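Local coordinates for translation initiation factor eIF2b-like protein (Chaetomium thermophilum, PDB 4ZEM) that is the beta subunit of the heterodecameric translation initiation factor eIF2B, which probably acts as the guanine nucleotide exchange factor for eIF2, at residues A[208-222]-A[239-253]. Residues are numbered along the deposited sequence; the frame is centred on the assembly and turned at random.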
loop_
_atom_site.group_PDB
_atom_site.type_symbol
_atom_site.label_atom_id
_atom_site.label_comp_id
_atom_site.label_asym_id
_atom_site.label_seq_id
_atom_site.Cartn_x
_atom_site.Cartn_y
_atom_site.Cartn_z
ATOM N N LEU A 208 -9.485 -7.998 12.612
ATOM C CA LEU A 208 -9.966 -8.914 13.641
ATOM C C LEU A 208 -10.752 -8.199 14.736
ATOM O O LEU A 208 -11.809 -8.672 15.167
ATOM C CB LEU A 208 -8.799 -9.675 14.261
ATOM C CG LEU A 208 -8.078 -10.628 13.310
ATOM C CD1 LEU A 208 -6.854 -11.223 13.998
ATOM C CD2 LEU A 208 -9.022 -11.716 12.796
ATOM N N VAL A 209 -10.238 -7.053 15.176
ATOM C CA VAL A 209 -10.890 -6.257 16.211
ATOM C C VAL A 209 -12.273 -5.771 15.768
ATOM O O VAL A 209 -13.226 -5.794 16.552
ATOM C CB VAL A 209 -9.998 -5.053 16.623
ATOM C CG1 VAL A 209 -10.794 -3.976 17.346
ATOM C CG2 VAL A 209 -8.831 -5.543 17.474
ATOM N N LYS A 210 -12.383 -5.361 14.507
ATOM C CA LYS A 210 -13.652 -4.901 13.957
ATOM C C LYS A 210 -14.632 -6.072 13.911
ATOM O O LYS A 210 -15.801 -5.936 14.279
ATOM C CB LYS A 210 -13.454 -4.307 12.559
ATOM C CG LYS A 210 -14.507 -3.279 12.129
ATOM C CD LYS A 210 -15.877 -3.848 11.859
ATOM C CE LYS A 210 -16.804 -2.752 11.359
ATOM N NZ LYS A 210 -16.847 -1.593 12.287
ATOM N N ALA A 211 -14.139 -7.221 13.463
ATOM C CA ALA A 211 -14.965 -8.413 13.348
ATOM C C ALA A 211 -15.510 -8.816 14.716
ATOM O O ALA A 211 -16.668 -9.216 14.843
ATOM C CB ALA A 211 -14.158 -9.554 12.734
ATOM N N ALA A 212 -14.674 -8.666 15.738
ATOM C CA ALA A 212 -15.039 -9.008 17.108
ATOM C C ALA A 212 -16.239 -8.194 17.585
ATOM O O ALA A 212 -17.019 -8.659 18.419
ATOM C CB ALA A 212 -13.856 -8.797 18.036
ATOM N N SER A 213 -16.359 -6.966 17.086
ATOM C CA SER A 213 -17.475 -6.095 17.451
ATOM C C SER A 213 -18.791 -6.644 16.911
ATOM O O SER A 213 -19.850 -6.280 17.396
ATOM C CB SER A 213 -17.266 -4.665 16.941
ATOM O OG SER A 213 -17.449 -4.581 15.536
ATOM N N LYS A 214 -18.733 -7.448 15.849
ATOM C CA LYS A 214 -19.960 -7.966 15.246
ATOM C C LYS A 214 -20.086 -9.478 15.191
ATOM O O LYS A 214 -21.086 -9.998 14.709
ATOM C CB LYS A 214 -20.092 -7.414 13.835
ATOM C CG LYS A 214 -20.053 -5.909 13.798
ATOM C CD LYS A 214 -20.511 -5.388 12.468
ATOM C CE LYS A 214 -20.677 -3.887 12.517
ATOM N NZ LYS A 214 -20.545 -3.299 11.165
ATOM N N ARG A 215 -19.068 -10.187 15.661
ATOM C CA ARG A 215 -19.061 -11.642 15.571
ATOM C C ARG A 215 -18.441 -12.270 16.806
ATOM O O ARG A 215 -17.549 -11.691 17.432
ATOM C CB ARG A 215 -18.289 -12.107 14.326
ATOM C CG ARG A 215 -18.927 -11.742 13.008
ATOM C CD ARG A 215 -19.913 -12.801 12.612
ATOM N NE ARG A 215 -20.433 -12.591 11.270
ATOM C CZ ARG A 215 -21.536 -11.906 11.007
ATOM N NH1 ARG A 215 -22.236 -11.375 11.997
ATOM N NH2 ARG A 215 -21.946 -11.765 9.754
ATOM N N ARG A 216 -18.890 -13.476 17.131
ATOM C CA ARG A 216 -18.288 -14.241 18.208
ATOM C C ARG A 216 -17.490 -15.377 17.570
ATOM O O ARG A 216 -18.064 -16.239 16.907
ATOM C CB ARG A 216 -19.362 -14.780 19.156
ATOM C CG ARG A 216 -18.838 -15.461 20.408
ATOM C CD ARG A 216 -19.630 -16.724 20.733
ATOM N NE ARG A 216 -19.557 -17.708 19.652
ATOM C CZ ARG A 216 -20.605 -18.300 19.091
ATOM N NH1 ARG A 216 -21.835 -18.006 19.491
ATOM N NH2 ARG A 216 -20.420 -19.186 18.123
ATOM N N PHE A 217 -16.174 -15.384 17.764
ATOM C CA PHE A 217 -15.326 -16.380 17.110
ATOM C C PHE A 217 -13.989 -16.551 17.825
ATOM O O PHE A 217 -13.757 -15.972 18.889
ATOM C CB PHE A 217 -15.092 -16.014 15.632
ATOM C CG PHE A 217 -14.327 -14.731 15.422
ATOM C CD1 PHE A 217 -14.929 -13.497 15.647
ATOM C CD2 PHE A 217 -13.026 -14.755 14.927
ATOM C CE1 PHE A 217 -14.227 -12.310 15.440
ATOM C CE2 PHE A 217 -12.326 -13.568 14.709
ATOM C CZ PHE A 217 -12.930 -12.345 14.975
ATOM N N THR A 218 -13.138 -17.402 17.260
ATOM C CA THR A 218 -11.841 -17.711 17.845
ATOM C C THR A 218 -10.696 -17.359 16.901
ATOM O O THR A 218 -10.733 -17.686 15.714
ATOM C CB THR A 218 -11.763 -19.212 18.227
ATOM O OG1 THR A 218 -12.806 -19.518 19.164
ATOM C CG2 THR A 218 -10.424 -19.555 18.848
ATOM N N VAL A 219 -9.665 -16.719 17.438
ATOM C CA VAL A 219 -8.495 -16.380 16.642
ATOM C C VAL A 219 -7.282 -17.187 17.092
ATOM O O VAL A 219 -6.934 -17.207 18.274
ATOM C CB VAL A 219 -8.184 -14.872 16.731
ATOM C CG1 VAL A 219 -6.880 -14.536 16.025
ATOM C CG2 VAL A 219 -9.319 -14.081 16.137
ATOM N N ILE A 220 -6.638 -17.844 16.135
ATOM C CA ILE A 220 -5.434 -18.611 16.411
ATOM C C ILE A 220 -4.228 -17.851 15.866
ATOM O O ILE A 220 -4.169 -17.518 14.679
ATOM C CB ILE A 220 -5.489 -20.020 15.788
ATOM C CG1 ILE A 220 -6.703 -20.804 16.304
ATOM C CG2 ILE A 220 -4.202 -20.780 16.072
ATOM C CD1 ILE A 220 -7.946 -20.654 15.445
ATOM N N LEU A 221 -3.299 -17.521 16.754
ATOM C CA LEU A 221 -2.116 -16.774 16.360
ATOM C C LEU A 221 -0.930 -17.720 16.218
ATOM O O LEU A 221 -0.521 -18.369 17.183
ATOM C CB LEU A 221 -1.820 -15.674 17.377
ATOM C CG LEU A 221 -2.929 -14.636 17.561
ATOM C CD1 LEU A 221 -2.657 -13.799 18.779
ATOM C CD2 LEU A 221 -3.028 -13.739 16.346
ATOM N N ALA A 222 -0.406 -17.821 15.004
ATOM C CA ALA A 222 0.710 -18.713 14.732
ATOM C C ALA A 222 1.872 -17.974 14.087
ATOM O O ALA A 222 1.675 -17.130 13.214
ATOM C CB ALA A 222 0.265 -19.863 13.845
ATOM N N LEU A 239 -2.693 -7.513 21.420
ATOM C CA LEU A 239 -3.749 -7.878 20.495
ATOM C C LEU A 239 -4.679 -8.879 21.143
ATOM O O LEU A 239 -5.893 -8.767 21.041
ATOM C CB LEU A 239 -3.146 -8.501 19.243
ATOM C CG LEU A 239 -4.087 -9.023 18.165
ATOM C CD1 LEU A 239 -4.894 -7.869 17.606
ATOM C CD2 LEU A 239 -3.336 -9.721 17.052
ATOM N N ARG A 240 -4.095 -9.851 21.827
ATOM C CA ARG A 240 -4.875 -10.874 22.499
ATOM C C ARG A 240 -5.733 -10.263 23.585
ATOM O O ARG A 240 -6.882 -10.639 23.759
ATOM C CB ARG A 240 -3.976 -11.970 23.062
ATOM C CG ARG A 240 -3.451 -12.911 21.997
ATOM C CD ARG A 240 -2.698 -14.091 22.579
ATOM N NE ARG A 240 -1.356 -13.731 23.013
ATOM C CZ ARG A 240 -0.964 -13.694 24.280
ATOM N NH1 ARG A 240 -1.807 -14.005 25.250
ATOM N NH2 ARG A 240 0.278 -13.354 24.576
ATOM N N LYS A 241 -5.168 -9.312 24.313
ATOM C CA LYS A 241 -5.905 -8.662 25.376
ATOM C C LYS A 241 -7.088 -7.914 24.796
ATOM O O LYS A 241 -8.178 -7.938 25.349
ATOM C CB LYS A 241 -4.996 -7.709 26.147
ATOM C CG LYS A 241 -5.638 -7.093 27.375
ATOM C CD LYS A 241 -4.639 -6.265 28.159
ATOM C CE LYS A 241 -5.260 -5.707 29.428
ATOM N NZ LYS A 241 -4.225 -5.112 30.315
ATOM N N LYS A 242 -6.867 -7.240 23.676
ATOM C CA LYS A 242 -7.938 -6.501 23.031
ATOM C C LYS A 242 -9.037 -7.425 22.510
ATOM O O LYS A 242 -10.217 -7.127 22.636
ATOM C CB LYS A 242 -7.389 -5.612 21.919
ATOM C CG LYS A 242 -8.298 -4.451 21.571
ATOM C CD LYS A 242 -7.613 -3.476 20.634
ATOM C CE LYS A 242 -8.539 -2.330 20.268
ATOM N NZ LYS A 242 -7.976 -1.501 19.168
ATOM N N LEU A 243 -8.638 -8.550 21.929
ATOM C CA LEU A 243 -9.586 -9.517 21.385
ATOM C C LEU A 243 -10.428 -10.192 22.451
ATOM O O LEU A 243 -11.624 -10.390 22.277
ATOM C CB LEU A 243 -8.861 -10.571 20.553
ATOM C CG LEU A 243 -8.335 -10.135 19.192
ATOM C CD1 LEU A 243 -7.574 -11.266 18.530
ATOM C CD2 LEU A 243 -9.468 -9.658 18.306
ATOM N N ASN A 244 -9.788 -10.546 23.555
ATOM C CA ASN A 244 -10.462 -11.205 24.664
ATOM C C ASN A 244 -11.540 -10.319 25.277
ATOM O O ASN A 244 -12.619 -10.799 25.628
ATOM C CB ASN A 244 -9.453 -11.622 25.742
ATOM C CG ASN A 244 -8.492 -12.700 25.264
ATOM O OD1 ASN A 244 -8.788 -13.453 24.329
ATOM N ND2 ASN A 244 -7.332 -12.781 25.908
ATOM N N ALA A 245 -11.255 -9.024 25.386
ATOM C CA ALA A 245 -12.221 -8.084 25.955
ATOM C C ALA A 245 -13.430 -7.928 25.038
ATOM O O ALA A 245 -14.546 -7.684 25.492
ATOM C CB ALA A 245 -11.564 -6.742 26.207
ATOM N N ALA A 246 -13.190 -8.080 23.742
ATOM C CA ALA A 246 -14.221 -7.925 22.727
ATOM C C ALA A 246 -15.163 -9.131 22.726
ATOM O O ALA A 246 -16.276 -9.063 22.207
ATOM C CB ALA A 246 -13.593 -7.734 21.366
ATOM N N GLY A 247 -14.680 -10.245 23.272
ATOM C CA GLY A 247 -15.459 -11.463 23.395
ATOM C C GLY A 247 -14.883 -12.574 22.537
ATOM O O GLY A 247 -15.478 -13.638 22.392
ATOM N N VAL A 248 -13.703 -12.338 21.979
ATOM C CA VAL A 248 -13.100 -13.319 21.097
ATOM C C VAL A 248 -12.044 -14.143 21.826
ATOM O O VAL A 248 -11.162 -13.604 22.498
ATOM C CB VAL A 248 -12.477 -12.627 19.857
ATOM C CG1 VAL A 248 -11.551 -13.570 19.097
ATOM C CG2 VAL A 248 -13.577 -12.144 18.943
ATOM N N SER A 249 -12.168 -15.461 21.703
ATOM C CA SER A 249 -11.189 -16.394 22.241
ATOM C C SER A 249 -9.928 -16.395 21.391
ATOM O O SER A 249 -9.987 -16.226 20.170
ATOM C CB SER A 249 -11.780 -17.807 22.349
ATOM O OG SER A 249 -12.866 -17.819 23.264
ATOM N N THR A 250 -8.786 -16.559 22.047
ATOM C CA THR A 250 -7.506 -16.590 21.348
ATOM C C THR A 250 -6.723 -17.839 21.695
ATOM O O THR A 250 -6.713 -18.294 22.843
ATOM C CB THR A 250 -6.646 -15.344 21.649
ATOM O OG1 THR A 250 -6.558 -15.155 23.070
ATOM C CG2 THR A 250 -7.271 -14.112 21.024
ATOM N N ILE A 251 -6.092 -18.400 20.670
ATOM C CA ILE A 251 -5.296 -19.599 20.817
ATOM C C ILE A 251 -3.859 -19.342 20.395
ATOM O O ILE A 251 -3.606 -18.736 19.359
ATOM C CB ILE A 251 -5.892 -20.756 19.988
ATOM C CG1 ILE A 251 -7.272 -21.128 20.547
ATOM C CG2 ILE A 251 -4.955 -21.961 19.981
ATOM C CD1 ILE A 251 -8.000 -22.232 19.789
ATOM N N ASN A 252 -2.921 -19.762 21.231
ATOM C CA ASN A 252 -1.510 -19.722 20.878
ATOM C C ASN A 252 -1.058 -21.110 20.467
ATOM O O ASN A 252 -1.266 -22.077 21.196
ATOM C CB ASN A 252 -0.658 -19.198 22.034
ATOM C CG ASN A 252 -0.593 -17.686 22.064
ATOM O OD1 ASN A 252 -0.359 -17.041 21.040
ATOM N ND2 ASN A 252 -0.813 -17.109 23.240
ATOM N N LEU A 253 -0.438 -21.194 19.301
ATOM C CA LEU A 253 0.030 -22.452 18.749
ATOM C C LEU A 253 1.519 -22.664 18.881
ATOM O O LEU A 253 2.302 -21.739 18.711
ATOM C CB LEU A 253 -0.309 -22.523 17.269
ATOM C CG LEU A 253 -1.577 -23.252 16.874
ATOM C CD1 LEU A 253 -1.528 -23.514 15.381
ATOM C CD2 LEU A 253 -1.659 -24.557 17.640
HETATM O O HOH W 1 -15.071 -16.395 21.953
#
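V248 wedges its two methyls between helix 208-214 and strand 218-222. CG2 sits over one face of the F217 ring in a CH-pi contact, 4.0 Å from the centroid, and also meets A212 CB; CG1, anti to the backbone N (chi1 166°), turns the other way onto V219 CG2 at 3.7 Å. V219 in turn packs against CD1 of L243, whose CD2 lies against L208 and V209, so the two branches of one leucine reach both strand and helix. L221 presses both methyls onto helix 239-246: CD1 touches the aliphatic CG of R240, while CD2 approaches L239 CD2 at 4.1 Å. The guanidinium of R240 binds the carbonyl of P235 through NE.

Each segment is a helix followed by a strand, and the two units repeat side by side in the Rossmann-like alpha/beta part of the chain. The helices run nearly parallel, with axes 9.4 Å apart, and A212 CB meets A246 CB at 3.5 Å where they come close. Strand 249-252 is outermost in the sheet of this chain, pairing in parallel with 218-222. V219 anchors the pairing twice, giving its N-H to S249 O at 2.8 Å and accepting that of I251 on its own O; L221 N then bonds to I251 O.

Across the sheet from V219 and L221, I220 lies side by side with I251, CG1 to CB 3.8 Å, and its CG2 reaches L253 CG. All three side chains touch Y261 of helix 258-261. With an alanine in place of I220 both branches go, and a gap would probably open beside I251 and L253. On the other edge of strand 218-222 the backbone of I220 bonds to V195 and A197. G247, in a Schellman motif, ends helix 239-246 and swings the chain into V248.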